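Local coordinates for neutral ceramidase (Pseudomonas aeruginosa, PDB 2ZWS), which hydrolyses the N-acyl linkage of ceramides to give sphingosine and a free fatty acid, and also runs the reverse synthesis, at the zinc ion site and the palmitic acid site. Coordinates in Å, arbitrary orientation; residue numbers count along the deposited sequence, not the author numbering.

Contact 1: the zinc ion site. Residues 64, 97, 99, 160, 204, 249, 411, 441, 445, 448. With ZN (zinc ion), chain B.
The catalytic zinc of neutral ceramidase sits in a distorted six-coordinate shell. His97 and His204 both bind it through NE2, with His204 NE2 at 2.1 Å from ZN. Glu411 chelates unevenly: carboxylate OE1 lies 2.1 Å from ZN and OE2 2.5 Å. The phenol oxygen OH of Tyr448 and water 1 also bind the metal. Tyr448 OH accepts a hydrogen bond from Arg160 NH2 at 3.1 Å, in the guanidinium plane. Zinc binding and the nearby Arg160 would favour the ionised phenol, though protonation is not seen.

Second-shell groups position the protein ligands. His97 has CG anti to the backbone N (chi1 -160°), and its ND1 gives a nearly straight bond to Gly64 O, in the carbonyl plane on a lone pair. His204 ND1 binds Leu249 O from above the carbonyl plane. The His97 ring is sandwiched, with His99 CE1 over one face and Tyr441 CE1 over the other. Arg160 NH1 lies over the centre of one face of the His204 ring. Glu411 is held by two phenols: Tyr441 OH meets OE1 from above the carboxylate plane, while Tyr445 OH takes the anti lone pair of OE2 at 2.6 Å. The zinc would be expected to make water 1 more acidic, but the structure alone does not show whether water 1 or Ser250 attacks. His99 NE2, the ring nitrogen turned towards this water, stands 2.7 Å from water 1 O.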
loop_
_atom_site.group_PDB
_atom_site.type_symbol
_atom_site.label_atom_id
_atom_site.label_comp_id
_atom_site.label_asym_id
_atom_site.label_seq_id
_atom_site.Cartn_x
_atom_site.Cartn_y
_atom_site.Cartn_z
ATOM N N GLY A 64 -0.435 -3.848 0.460
ATOM C CA GLY A 64 -1.414 -4.093 1.517
ATOM C C GLY A 64 -0.947 -3.507 2.831
ATOM O O GLY A 64 -1.745 -2.992 3.624
ATOM N N HIS A 97 -2.806 0.090 1.446
ATOM C CA HIS A 97 -3.702 -1.016 1.862
ATOM C C HIS A 97 -4.509 -1.583 0.699
ATOM O O HIS A 97 -5.619 -2.094 0.871
ATOM C CB HIS A 97 -4.593 -0.592 3.020
ATOM C CG HIS A 97 -5.164 -1.721 3.808
ATOM N ND1 HIS A 97 -4.444 -2.851 4.134
ATOM C CD2 HIS A 97 -6.358 -1.823 4.456
ATOM C CE1 HIS A 97 -5.204 -3.633 4.899
ATOM N NE2 HIS A 97 -6.362 -3.026 5.119
ATOM N N HIS A 99 -5.597 -4.479 -1.677
ATOM C CA HIS A 99 -5.696 -5.912 -1.424
ATOM C C HIS A 99 -5.423 -6.719 -2.693
ATOM O O HIS A 99 -5.738 -7.907 -2.733
ATOM C CB HIS A 99 -7.079 -6.228 -0.854
ATOM C CG HIS A 99 -7.265 -5.768 0.556
ATOM N ND1 HIS A 99 -6.972 -4.487 0.970
ATOM C CD2 HIS A 99 -7.731 -6.415 1.646
ATOM C CE1 HIS A 99 -7.251 -4.367 2.259
ATOM N NE2 HIS A 99 -7.679 -5.534 2.696
ATOM N N ARG A 160 -18.035 -0.002 8.122
ATOM C CA ARG A 160 -18.423 -1.410 7.949
ATOM C C ARG A 160 -18.715 -2.118 9.266
ATOM O O ARG A 160 -19.085 -3.300 9.294
ATOM C CB ARG A 160 -17.331 -2.141 7.132
ATOM C CG ARG A 160 -16.069 -2.319 7.885
ATOM C CD ARG A 160 -14.970 -2.938 7.048
ATOM N NE ARG A 160 -13.844 -3.295 7.900
ATOM C CZ ARG A 160 -12.714 -3.848 7.449
ATOM N NH1 ARG A 160 -12.544 -4.096 6.140
ATOM N NH2 ARG A 160 -11.759 -4.162 8.308
ATOM N N HIS A 204 -10.753 1.756 3.024
ATOM C CA HIS A 204 -10.128 0.516 2.541
ATOM C C HIS A 204 -9.976 0.514 1.021
ATOM O O HIS A 204 -10.903 0.864 0.288
ATOM C CB HIS A 204 -10.886 -0.741 2.986
ATOM C CG HIS A 204 -10.362 -1.336 4.249
ATOM N ND1 HIS A 204 -10.552 -0.747 5.487
ATOM C CD2 HIS A 204 -9.647 -2.469 4.469
ATOM C CE1 HIS A 204 -9.948 -1.488 6.407
ATOM N NE2 HIS A 204 -9.386 -2.529 5.810
ATOM N N LEU A 249 -13.514 1.304 7.879
ATOM C CA LEU A 249 -14.063 2.052 6.746
ATOM C C LEU A 249 -13.851 1.338 5.404
ATOM O O LEU A 249 -12.712 1.038 5.014
ATOM C CB LEU A 249 -13.432 3.448 6.668
ATOM C CG LEU A 249 -13.773 4.437 7.778
ATOM C CD1 LEU A 249 -12.842 5.637 7.678
ATOM C CD2 LEU A 249 -15.193 4.912 7.594
ATOM N N GLU A 411 -4.022 -0.913 11.628
ATOM C CA GLU A 411 -5.274 -0.348 11.103
ATOM C C GLU A 411 -6.083 0.196 12.262
ATOM O O GLU A 411 -6.611 -0.584 13.039
ATOM C CB GLU A 411 -6.118 -1.424 10.399
ATOM C CG GLU A 411 -5.343 -2.394 9.538
ATOM C CD GLU A 411 -6.190 -3.005 8.441
ATOM O OE1 GLU A 411 -7.202 -2.387 7.953
ATOM O OE2 GLU A 411 -5.836 -4.117 8.027
ATOM N N TYR A 441 -0.988 2.102 8.914
ATOM C CA TYR A 441 -0.295 1.246 7.936
ATOM C C TYR A 441 1.148 1.703 7.693
ATOM O O TYR A 441 1.653 1.588 6.575
ATOM C CB TYR A 441 -1.027 1.203 6.587
ATOM C CG TYR A 441 -2.506 0.914 6.709
ATOM C CD1 TYR A 441 -2.973 -0.399 6.724
ATOM C CD2 TYR A 441 -3.434 1.953 6.840
ATOM C CE1 TYR A 441 -4.359 -0.678 6.850
ATOM C CE2 TYR A 441 -4.801 1.703 6.973
ATOM C CZ TYR A 441 -5.255 0.387 6.990
ATOM O OH TYR A 441 -6.597 0.186 7.131
ATOM N N TYR A 445 3.170 -3.894 10.463
ATOM C CA TYR A 445 1.739 -4.179 10.459
ATOM C C TYR A 445 1.394 -5.099 11.598
ATOM O O TYR A 445 1.908 -6.207 11.688
ATOM C CB TYR A 445 1.342 -4.807 9.126
ATOM C CG TYR A 445 -0.131 -5.070 9.056
ATOM C CD1 TYR A 445 -1.045 -4.046 8.764
ATOM C CD2 TYR A 445 -0.622 -6.345 9.329
ATOM C CE1 TYR A 445 -2.436 -4.311 8.745
ATOM C CE2 TYR A 445 -1.976 -6.619 9.273
ATOM C CZ TYR A 445 -2.887 -5.604 8.999
ATOM O OH TYR A 445 -4.225 -5.871 8.961
ATOM N N TYR A 448 -5.349 -4.830 13.813
ATOM C CA TYR A 448 -6.333 -3.750 14.014
ATOM C C TYR A 448 -6.256 -3.087 15.388
ATOM O O TYR A 448 -5.783 -3.690 16.356
ATOM C CB TYR A 448 -7.770 -4.243 13.714
ATOM C CG TYR A 448 -8.035 -4.462 12.235
ATOM C CD1 TYR A 448 -7.591 -5.606 11.572
ATOM C CD2 TYR A 448 -8.749 -3.525 11.498
ATOM C CE1 TYR A 448 -7.816 -5.789 10.172
ATOM C CE2 TYR A 448 -9.020 -3.695 10.147
ATOM C CZ TYR A 448 -8.544 -4.820 9.457
ATOM O OH TYR A 448 -8.799 -4.940 8.082
HETATM ZN ZN ZN B . -7.828 -3.752 6.544
HETATM O O HOH W 1 -7.968 -5.540 5.424
#

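Contact 2: the palmitic acid site. Residues 298, 489-494. With PLM (palmitic acid), chain C.
A palmitic acid lies against the loop 489-494, which follows helix 471-488 of the neutral ceramidase fold. Arg298, on strand 295-303, flanks its carboxylate end. The ligand is poorly ordered, and the protein hides less than half of its surface. Palmitic acid is a fatty acid of the kind that ceramide cleavage releases, but here it may have been carried along from expression or purification.

The head group forms a salt bridge with Arg298, whose NH2 is 3.1 Å from carboxylate oxygen PLM O2. No N-H points at that oxygen, so the contact is electrostatic. The carboxyl carbon PLM C1 lies over one face of the guanidinium, offset toward its rim. Arg298 is bent at chi2 (-68°), and its NE and NH2 grip Leu490 O side-on. Both bonds keep close to the guanidinium plane, with NE 3.0 Å from Leu490 O. They approach from above the carbonyl plane. This double grip ties the strand to the loop and probably fixes the rotation of the guanidinium, with one face toward the carboxylate.

Pro491 makes the largest contact of the listed residues. Its CB is 3.4 Å from PLM C4 and 3.6 Å from PLM C8, and its CG is 3.6 Å from PLM CA, a carbon farther along the chain. The chain therefore curves around the proline ring. Toward the methyl end it runs past Glu493, whose CB lies 3.8 Å from the terminal carbon PLM CG. Thr494 reaches the tail with its methyl: CG2 is anti to the carbonyl carbon and lies 4.1 Å from the chain carbon PLM CB.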
loop_
_atom_site.group_PDB
_atom_site.type_symbol
_atom_site.label_atom_id
_atom_site.label_comp_id
_atom_site.label_asym_id
_atom_site.label_seq_id
_atom_site.Cartn_x
_atom_site.Cartn_y
_atom_site.Cartn_z
ATOM N N ARG A 298 10.860 11.947 15.739
ATOM C CA ARG A 298 11.244 10.972 16.772
ATOM C C ARG A 298 10.817 9.591 16.292
ATOM O O ARG A 298 9.898 9.463 15.472
ATOM C CB ARG A 298 10.570 11.264 18.123
ATOM C CG ARG A 298 11.031 12.533 18.815
ATOM C CD ARG A 298 12.487 12.484 19.314
ATOM N NE ARG A 298 12.757 13.654 20.144
ATOM C CZ ARG A 298 12.977 14.880 19.659
ATOM N NH1 ARG A 298 12.973 15.101 18.349
ATOM N NH2 ARG A 298 13.185 15.895 20.484
ATOM N N ARG A 489 11.929 19.160 23.475
ATOM C CA ARG A 489 13.149 18.697 22.850
ATOM C C ARG A 489 13.389 17.413 23.661
ATOM O O ARG A 489 12.442 16.847 24.182
ATOM C CB ARG A 489 14.252 19.772 22.903
ATOM C CG ARG A 489 13.793 21.208 22.503
ATOM C CD ARG A 489 13.507 21.391 20.998
ATOM N NE ARG A 489 13.065 22.745 20.600
ATOM C CZ ARG A 489 12.955 23.152 19.326
ATOM N NH1 ARG A 489 13.279 22.321 18.337
ATOM N NH2 ARG A 489 12.520 24.373 19.034
ATOM N N LEU A 490 14.581 16.902 23.815
ATOM C CA LEU A 490 14.604 15.666 24.596
ATOM C C LEU A 490 14.291 14.421 23.778
ATOM O O LEU A 490 13.341 14.385 22.980
ATOM C CB LEU A 490 13.589 15.702 25.756
ATOM C CG LEU A 490 13.919 16.453 27.048
ATOM C CD1 LEU A 490 13.083 15.920 28.225
ATOM C CD2 LEU A 490 15.422 16.367 27.349
ATOM N N PRO A 491 15.066 13.369 24.028
ATOM C CA PRO A 491 14.988 12.078 23.348
ATOM C C PRO A 491 13.804 11.273 23.833
ATOM O O PRO A 491 13.288 11.521 24.923
ATOM C CB PRO A 491 16.272 11.368 23.770
ATOM C CG PRO A 491 16.954 12.223 24.719
ATOM C CD PRO A 491 16.164 13.415 25.022
ATOM N N VAL A 492 13.357 10.320 23.019
ATOM C CA VAL A 492 12.393 9.348 23.502
ATOM C C VAL A 492 13.201 8.221 24.147
ATOM O O VAL A 492 14.427 8.208 24.044
ATOM C CB VAL A 492 11.456 8.844 22.376
ATOM C CG1 VAL A 492 10.510 9.973 21.955
ATOM C CG2 VAL A 492 12.265 8.353 21.196
ATOM N N GLU A 493 12.528 7.274 24.788
ATOM C CA GLU A 493 13.263 6.182 25.440
ATOM C C GLU A 493 13.968 5.280 24.428
ATOM O O GLU A 493 13.560 5.196 23.264
ATOM C CB GLU A 493 12.409 5.409 26.460
ATOM C CG GLU A 493 10.927 5.204 26.175
ATOM C CD GLU A 493 10.048 6.442 26.345
ATOM O OE1 GLU A 493 9.183 6.444 27.266
ATOM O OE2 GLU A 493 10.180 7.395 25.536
ATOM N N THR A 494 15.061 4.645 24.855
ATOM C CA THR A 494 15.881 3.856 23.935
ATOM C C THR A 494 15.040 2.781 23.265
ATOM O O THR A 494 14.183 2.172 23.895
ATOM C CB THR A 494 17.073 3.190 24.640
ATOM O OG1 THR A 494 16.592 2.467 25.774
ATOM C CG2 THR A 494 18.083 4.239 25.097
HETATM C C1 PLM C . 16.926 15.282 20.322
HETATM O O1 PLM C . 17.280 15.539 19.142
HETATM O O2 PLM C . 16.226 16.115 20.947
HETATM C C2 PLM C . 17.342 13.991 20.984
HETATM C C3 PLM C . 16.993 12.819 20.070
HETATM C C4 PLM C . 17.552 11.518 20.632
HETATM C C5 PLM C . 19.052 11.326 20.417
HETATM C C6 PLM C . 19.407 9.875 20.723
HETATM C C7 PLM C . 19.933 9.716 22.145
HETATM C C8 PLM C . 18.926 9.041 23.066
HETATM C C9 PLM C . 19.562 8.701 24.412
HETATM C CA PLM C . 18.757 9.250 25.585
HETATM C CB PLM C . 17.788 8.205 26.131
HETATM C CC PLM C . 16.412 8.825 26.341
HETATM C CD PLM C . 15.952 8.689 27.789
HETATM C CE PLM C . 14.827 9.665 28.123
HETATM C CF PLM C . 13.451 9.055 27.868
HETATM C CG PLM C . 12.979 8.204 29.042
#

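Contact 1 and contact 2 lie about 29 Å apart, measured between the centres of their C-alpha atoms, and share no residue. Contact 1 draws on loops and short strands, including 249-251, 411-412 and 448-449. Its centre is about 9 Å from Ser250, assigned as the nucleophile by similarity. Contact 2 uses strand 295-303 and the loop after helix 471-488, and its centre is about 35 Å from Ser250. The fatty acid there is thus too remote to be a product held at the zinc. One chain builds both sites. The protein is a homodimer, but the one-copy deposited assembly does not place the second subunit.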